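Gamma-glutamyltransferase 1 Threonine peptidase. MEROPS family T03 (Pseudomonas nitroreducens, PDB 7D9W) transfers the gamma-glutamyl group of donors such as glutathione to amino acids or peptides, or to water, releasing L-glutamate. Local coordinates at residues B[2-7]-B[16-21]; B[93-98]-B[125-130]. All coordinates share one frame; numbering follows the deposited sequence. Where two conformers were deposited one is given.

Interaction 1: B[2-7]-B[16-21]; sequences THFSIV and NTYTLN. With DON (6-diazenyl-5-oxo-L-norleucine), chain E.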
loop_
_atom_site.group_PDB
_atom_site.type_symbol
_atom_site.label_atom_id
_atom_site.label_comp_id
_atom_site.label_asym_id
_atom_site.label_seq_id
_atom_site.Cartn_x
_atom_site.Cartn_y
_atom_site.Cartn_z
ATOM N N THR B 2 -3.860 -1.240 -3.758
ATOM C CA THR B 2 -3.651 -2.509 -4.437
ATOM C C THR B 2 -2.156 -2.582 -4.719
ATOM O O THR B 2 -1.435 -1.589 -4.579
ATOM C CB THR B 2 -4.507 -2.655 -5.696
ATOM O OG1 THR B 2 -4.324 -3.977 -6.226
ATOM C CG2 THR B 2 -4.149 -1.633 -6.771
ATOM N N HIS B 3 -1.680 -3.770 -5.071
ATOM C CA HIS B 3 -0.252 -3.972 -5.268
ATOM C C HIS B 3 -0.026 -4.862 -6.479
ATOM O O HIS B 3 -0.834 -5.744 -6.768
ATOM C CB HIS B 3 0.399 -4.615 -4.034
ATOM C CG HIS B 3 1.854 -4.903 -4.221
ATOM N ND1 HIS B 3 2.836 -3.981 -3.933
ATOM C CD2 HIS B 3 2.489 -5.984 -4.731
ATOM C CE1 HIS B 3 4.015 -4.485 -4.244
ATOM N NE2 HIS B 3 3.834 -5.706 -4.715
ATOM N N PHE B 4 1.078 -4.637 -7.189
ATOM C CA PHE B 4 1.499 -5.596 -8.205
ATOM C C PHE B 4 3.015 -5.729 -8.194
ATOM O O PHE B 4 3.741 -4.841 -7.739
ATOM C CB PHE B 4 0.997 -5.240 -9.624
ATOM C CG PHE B 4 1.469 -3.907 -10.139
ATOM C CD1 PHE B 4 2.683 -3.782 -10.797
ATOM C CD2 PHE B 4 0.674 -2.787 -9.992
ATOM C CE1 PHE B 4 3.107 -2.542 -11.282
ATOM C CE2 PHE B 4 1.088 -1.553 -10.471
ATOM C CZ PHE B 4 2.305 -1.432 -11.119
ATOM N N SER B 5 3.478 -6.871 -8.706
ATOM C CA SER B 5 4.877 -7.273 -8.691
ATOM C C SER B 5 5.272 -7.734 -10.086
ATOM O O SER B 5 4.528 -8.480 -10.731
ATOM C CB SER B 5 5.102 -8.403 -7.677
ATOM O OG SER B 5 4.835 -7.960 -6.359
ATOM N N ILE B 6 6.442 -7.291 -10.552
ATOM C CA ILE B 6 6.924 -7.635 -11.884
ATOM C C ILE B 6 8.413 -7.946 -11.834
ATOM O O ILE B 6 9.183 -7.260 -11.153
ATOM C CB ILE B 6 6.669 -6.500 -12.902
ATOM C CG1 ILE B 6 5.174 -6.244 -13.057
ATOM C CG2 ILE B 6 7.304 -6.849 -14.251
ATOM C CD1 ILE B 6 4.854 -4.971 -13.829
ATOM N N VAL B 7 8.812 -8.983 -12.572
ATOM C CA VAL B 7 10.207 -9.323 -12.826
ATOM C C VAL B 7 10.351 -9.463 -14.337
ATOM O O VAL B 7 9.484 -10.055 -14.989
ATOM C CB VAL B 7 10.609 -10.630 -12.112
ATOM C CG1 VAL B 7 12.058 -10.984 -12.400
ATOM C CG2 VAL B 7 10.381 -10.520 -10.612
ATOM N N ASN B 16 5.151 -2.497 -6.689
ATOM C CA ASN B 16 4.446 -1.222 -6.723
ATOM C C ASN B 16 3.143 -1.301 -5.945
ATOM O O ASN B 16 2.241 -2.063 -6.313
ATOM C CB ASN B 16 4.160 -0.785 -8.160
ATOM C CG ASN B 16 3.600 0.609 -8.234
ATOM O OD1 ASN B 16 4.347 1.576 -8.304
ATOM N ND2 ASN B 16 2.278 0.729 -8.168
ATOM N N THR B 17 3.050 -0.504 -4.881
ATOM C CA THR B 17 1.852 -0.359 -4.062
ATOM C C THR B 17 1.339 1.069 -4.227
ATOM O O THR B 17 2.090 2.023 -4.007
ATOM C CB THR B 17 2.152 -0.627 -2.583
ATOM O OG1 THR B 17 2.943 -1.810 -2.429
ATOM C CG2 THR B 17 0.857 -0.794 -1.796
ATOM N N TYR B 18 0.073 1.218 -4.608
ATOM C CA TYR B 18 -0.503 2.548 -4.792
ATOM C C TYR B 18 -1.982 2.488 -4.452
ATOM O O TYR B 18 -2.560 1.409 -4.291
ATOM C CB TYR B 18 -0.172 3.078 -6.205
ATOM C CG TYR B 18 -0.971 2.615 -7.406
ATOM C CD1 TYR B 18 -1.289 1.279 -7.603
ATOM C CD2 TYR B 18 -1.313 3.524 -8.399
ATOM C CE1 TYR B 18 -1.991 0.878 -8.736
ATOM C CE2 TYR B 18 -2.005 3.133 -9.528
ATOM C CZ TYR B 18 -2.336 1.810 -9.694
ATOM O OH TYR B 18 -3.022 1.429 -10.821
ATOM N N THR B 19 -2.574 3.665 -4.256
ATOM C CA THR B 19 -3.835 3.708 -3.525
ATOM C C THR B 19 -4.533 5.050 -3.659
ATOM O O THR B 19 -3.911 6.075 -3.949
ATOM C CB THR B 19 -3.573 3.422 -2.032
ATOM O OG1 THR B 19 -4.799 3.283 -1.317
ATOM C CG2 THR B 19 -2.776 4.587 -1.411
ATOM N N LEU B 20 -5.843 5.018 -3.416
ATOM C CA LEU B 20 -6.635 6.195 -3.095
ATOM C C LEU B 20 -6.831 6.364 -1.591
ATOM O O LEU B 20 -7.443 7.349 -1.163
ATOM C CB LEU B 20 -8.006 6.103 -3.768
ATOM C CG LEU B 20 -8.050 6.153 -5.294
ATOM C CD1 LEU B 20 -9.478 5.898 -5.775
ATOM C CD2 LEU B 20 -7.521 7.483 -5.802
ATOM N N ASN B 21 -6.307 5.422 -0.797
ATOM C CA ASN B 21 -6.616 5.175 0.611
ATOM C C ASN B 21 -7.847 4.267 0.695
ATOM O O ASN B 21 -7.759 3.073 0.397
ATOM C CB ASN B 21 -6.815 6.445 1.435
ATOM C CG ASN B 21 -6.890 6.137 2.934
ATOM O OD1 ASN B 21 -6.501 5.048 3.362
ATOM N ND2 ASN B 21 -7.371 7.087 3.729
HETATM O O DON E . -0.949 4.544 2.992
HETATM C C DON E . -1.631 3.757 3.644
HETATM O OXT DON E . -1.009 3.035 4.617
HETATM C CA DON E . -3.118 3.479 3.450
HETATM N N DON E . -3.822 4.638 2.961
HETATM C CB DON E . -3.201 2.246 2.542
HETATM C C1E DON E . -4.517 2.111 1.823
HETATM C C1D DON E . -4.663 0.708 1.313
HETATM O O1J DON E . -4.595 -0.296 2.039
#

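Interaction 2: B[93-98]-B[125-130]; sequences GGSRIF and HHQLLP. With GLY (glycine), chain F; DON (6-diazenyl-5-oxo-L-norleucine), chain E.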
loop_
_atom_site.group_PDB
_atom_site.type_symbol
_atom_site.label_atom_id
_atom_site.label_comp_id
_atom_site.label_asym_id
_atom_site.label_seq_id
_atom_site.Cartn_x
_atom_site.Cartn_y
_atom_site.Cartn_z
ATOM N N GLY B 93 -4.031 -3.338 2.658
ATOM C CA GLY B 93 -4.431 -3.714 4.004
ATOM C C GLY B 93 -4.278 -2.643 5.067
ATOM O O GLY B 93 -4.492 -2.906 6.254
ATOM N N GLY B 94 -3.901 -1.435 4.661
ATOM C CA GLY B 94 -3.702 -0.363 5.625
ATOM C C GLY B 94 -2.662 -0.730 6.667
ATOM O O GLY B 94 -1.546 -1.150 6.347
ATOM N N SER B 95 -3.025 -0.580 7.942
ATOM C CA SER B 95 -2.089 -0.880 9.020
ATOM C C SER B 95 -1.759 -2.363 9.116
ATOM O O SER B 95 -0.855 -2.730 9.877
ATOM C CB SER B 95 -2.651 -0.357 10.346
ATOM O OG SER B 95 -3.880 -0.976 10.678
ATOM N N ARG B 96 -2.437 -3.215 8.349
ATOM C CA ARG B 96 -2.119 -4.632 8.291
ATOM C C ARG B 96 -1.056 -4.977 7.257
ATOM O O ARG B 96 -0.638 -6.137 7.184
ATOM C CB ARG B 96 -3.377 -5.448 7.976
ATOM C CG ARG B 96 -4.431 -5.506 9.070
ATOM C CD ARG B 96 -4.986 -4.164 9.529
ATOM N NE ARG B 96 -6.293 -4.368 10.159
ATOM C CZ ARG B 96 -6.941 -3.464 10.887
ATOM N NH1 ARG B 96 -6.409 -2.271 11.103
ATOM N NH2 ARG B 96 -8.126 -3.757 11.405
ATOM N N ILE B 97 -0.613 -4.001 6.462
ATOM C CA ILE B 97 0.233 -4.298 5.309
ATOM C C ILE B 97 1.553 -4.917 5.750
ATOM O O ILE B 97 1.947 -5.985 5.267
ATOM C CB ILE B 97 0.461 -3.030 4.469
ATOM C CG1 ILE B 97 -0.798 -2.686 3.671
ATOM C CG2 ILE B 97 1.662 -3.210 3.547
ATOM C CD1 ILE B 97 -0.719 -1.360 2.942
ATOM N N PHE B 98 2.278 -4.251 6.655
ATOM C CA PHE B 98 3.605 -4.767 6.968
ATOM C C PHE B 98 3.550 -5.987 7.883
ATOM O O PHE B 98 4.466 -6.818 7.838
ATOM C CB PHE B 98 4.524 -3.685 7.562
ATOM C CG PHE B 98 3.901 -2.846 8.634
ATOM C CD1 PHE B 98 3.890 -3.278 9.952
ATOM C CD2 PHE B 98 3.365 -1.605 8.334
ATOM C CE1 PHE B 98 3.326 -2.493 10.950
ATOM C CE2 PHE B 98 2.803 -0.811 9.329
ATOM C CZ PHE B 98 2.779 -1.261 10.638
ATOM N N HIS B 125 -3.683 -10.023 12.913
ATOM C CA HIS B 125 -3.103 -8.703 13.112
ATOM C C HIS B 125 -3.378 -8.178 14.509
ATOM O O HIS B 125 -4.498 -8.288 15.011
ATOM C CB HIS B 125 -3.672 -7.723 12.088
ATOM C CG HIS B 125 -3.178 -6.323 12.243
ATOM N ND1 HIS B 125 -1.878 -5.958 11.968
ATOM C CD2 HIS B 125 -3.811 -5.193 12.639
ATOM C CE1 HIS B 125 -1.732 -4.665 12.182
ATOM N NE2 HIS B 125 -2.890 -4.177 12.587
ATOM N N HIS B 126 -2.353 -7.589 15.124
ATOM C CA HIS B 126 -2.495 -6.874 16.387
ATOM C C HIS B 126 -1.685 -5.587 16.275
ATOM O O HIS B 126 -0.624 -5.576 15.645
ATOM C CB HIS B 126 -2.023 -7.727 17.572
ATOM C CG HIS B 126 -2.002 -6.991 18.876
ATOM N ND1 HIS B 126 -3.150 -6.563 19.507
ATOM C CD2 HIS B 126 -0.974 -6.614 19.671
ATOM C CE1 HIS B 126 -2.828 -5.950 20.633
ATOM N NE2 HIS B 126 -1.513 -5.961 20.752
ATOM N N GLN B 127 -2.182 -4.501 16.870
ATOM C CA GLN B 127 -1.527 -3.202 16.690
ATOM C C GLN B 127 -1.593 -2.353 17.959
ATOM O O GLN B 127 -1.696 -1.123 17.897
ATOM C CB GLN B 127 -2.133 -2.447 15.497
ATOM C CG GLN B 127 -3.656 -2.294 15.530
ATOM C CD GLN B 127 -4.210 -1.461 14.373
ATOM O OE1 GLN B 127 -3.813 -1.621 13.219
ATOM N NE2 GLN B 127 -5.125 -0.558 14.690
ATOM N N LEU B 128 -1.497 -3.004 19.122
ATOM C CA LEU B 128 -1.396 -2.366 20.433
ATOM C C LEU B 128 -2.701 -1.701 20.850
ATOM O O LEU B 128 -3.203 -1.938 21.953
ATOM C CB LEU B 128 -0.263 -1.336 20.461
ATOM C CG LEU B 128 -0.049 -0.676 21.830
ATOM C CD1 LEU B 128 0.320 -1.718 22.888
ATOM C CD2 LEU B 128 1.010 0.416 21.771
ATOM N N LEU B 129 -3.236 -0.842 19.992
ATOM C CA LEU B 129 -4.546 -0.254 20.177
ATOM C C LEU B 129 -5.403 -0.602 18.969
ATOM O O LEU B 129 -4.946 -0.429 17.831
ATOM C CB LEU B 129 -4.447 1.269 20.330
ATOM C CG LEU B 129 -3.510 1.791 21.422
ATOM C CD1 LEU B 129 -3.470 3.318 21.414
ATOM C CD2 LEU B 129 -3.938 1.264 22.784
ATOM N N PRO B 130 -6.639 -1.095 19.156
ATOM C CA PRO B 130 -7.332 -1.388 20.422
ATOM C C PRO B 130 -6.614 -2.414 21.293
ATOM O O PRO B 130 -5.978 -3.323 20.773
ATOM C CB PRO B 130 -8.690 -1.932 19.957
ATOM C CG PRO B 130 -8.911 -1.258 18.633
ATOM C CD PRO B 130 -7.538 -1.264 17.998
HETATM N N GLY F . -9.783 -0.722 2.713
HETATM C CA GLY F . -9.181 -1.843 2.019
HETATM C C GLY F . -7.673 -1.898 2.169
HETATM O O GLY F . -7.045 -0.985 2.710
HETATM O OXT GLY F . -7.041 -2.867 1.749
HETATM O O DON E . -0.949 4.544 2.992
HETATM C C DON E . -1.631 3.757 3.644
HETATM O OXT DON E . -1.009 3.035 4.617
HETATM C CA DON E . -3.118 3.479 3.450
HETATM N N DON E . -3.822 4.638 2.961
HETATM C CB DON E . -3.201 2.246 2.542
HETATM C C1E DON E . -4.517 2.111 1.823
HETATM C C1D DON E . -4.663 0.708 1.313
HETATM O O1J DON E . -4.595 -0.296 2.039
#

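Interaction 1: B[2-7]-B[16-21]
The shortest polar bond joins His-3 ND1 to Thr-17 OG1 at 2.6 Å, with the hydroxyl at the ring edge, near its plane. The other ring nitrogen, NE2, donates to Ser-5 OG at 3.0 Å, so bonds at both nitrogens fix the rotation of the imidazole. His-3 and Thr-17 form an antiparallel non-hydrogen-bonded pair, whereas the pairs before and after it are doubly bonded: Thr-2 N reaches Tyr-18 O at 3.0 Å, and Asn-16 N reaches Phe-4 O at 2.9 Å. With the strand directions 159° apart, this is the beta hairpin that opens the chain of this Ntn hydrolase. Its pairing continues into a strand of a neighbouring subunit. On the face bearing Phe-4 and Asn-16, Asn-16 CB lies over one face of the phenyl ring, 3.9 Å from the centroid, in a CH-pi contact. Phe-4 CG stands between its backbone N and carbonyl carbon (chi1 60°), which brings the ring across beside Asn-16, ring and amide planes only 26° apart. Asn-16 OD1 is hydrogen-bonded to the hydroxyl of Tyr-93 of the neighbouring subunit. Thr-17 also touches Thr-1, the probable nucleophile. Thr-19 OG1 is hydrogen-bonded to the amino group of Thr-1 and accepts from Asn-21 N at 2.7 Å in an ST turn, while Asn-21 OD1 accepts a hydrogen bond from N of the bound 6-diazenyl-5-oxo-L-norleucine at 2.7 Å.

Interaction 2: B[93-98]-B[125-130]
Gln-127 OE1 is gripped by two donors, Ser-95 OG at 2.6 Å and His-125 NE2 at 2.8 Å. The serine approaches in the carbonyl plane; the histidine donor is tilted from it, although the oxygen itself lies in the imidazole plane. Ser-95 OG also accepts from Arg-96 NH1 at 2.9 Å, which makes a relay from guanidinium through hydroxyl to amide. The tight part lies alongside: Arg-96 CG sits over one face of the His-125 ring, 3.7 Å from its centroid, in a CH-pi contact. A bend at chi2 (58°) then carries the arginine chain on over the ring, so that CD comes within 3.5 Å of His-125 CD2 and the guanidinium ends nearly parallel to the imidazole, the planes 16° apart. Ser-95 O approaches His-125 CE1 at 3.1 Å and is buried without a hydrogen-bond partner. The loose side begins at Leu-129 and Pro-130, the latter after a cis peptide bond; both are exposed and meet nothing of 93-98. Within the turn itself Gln-127 NE2 donates to Leu-129 O, and it also hydrogen-bonds Phe-54 O. At the other end, Gly-93 N and Gly-94 N both donate to O1J of the bound inhibitor, the closer being Gly-94 N at 2.9 Å, an arrangement consistent with an oxyanion hole. The contact begins at Ser-95, directly after these two glycines. His-125 ND1 is hydrogen-bonded to Thr-99 OG1 in helix 97-109, Arg-96 makes a cation-pi contact with Tyr-135 of strand 133-136, and Phe-98 of that helix and Gln-127 both meet Phe-311 of a neighbouring subunit, so both segments border that subunit.

In the fold
From the N terminus, interaction 1 comes first and closes the short hairpin between strands 2-7 and 13-19. The chain then passes through Glu-40, Asp-43, Ser-72 and Ser-73, all hydrogen-bonded to the inhibitor, and through strands 77-81 and 84-90 before reaching 93-98. Interaction 2 closes a longer loop, mostly helix 97-109 and helix 115-120, tying the segment that leads into the first helix to strand 125-126, the edge of the small sheet with 133-136 and 156-159. The two contacts follow in series, neither nested nor crossed, with centres 19 Å apart on opposite sides of the chain's centre. Both touch the bound inhibitor: 16-21 at its amino group, 93-98 at its O1J.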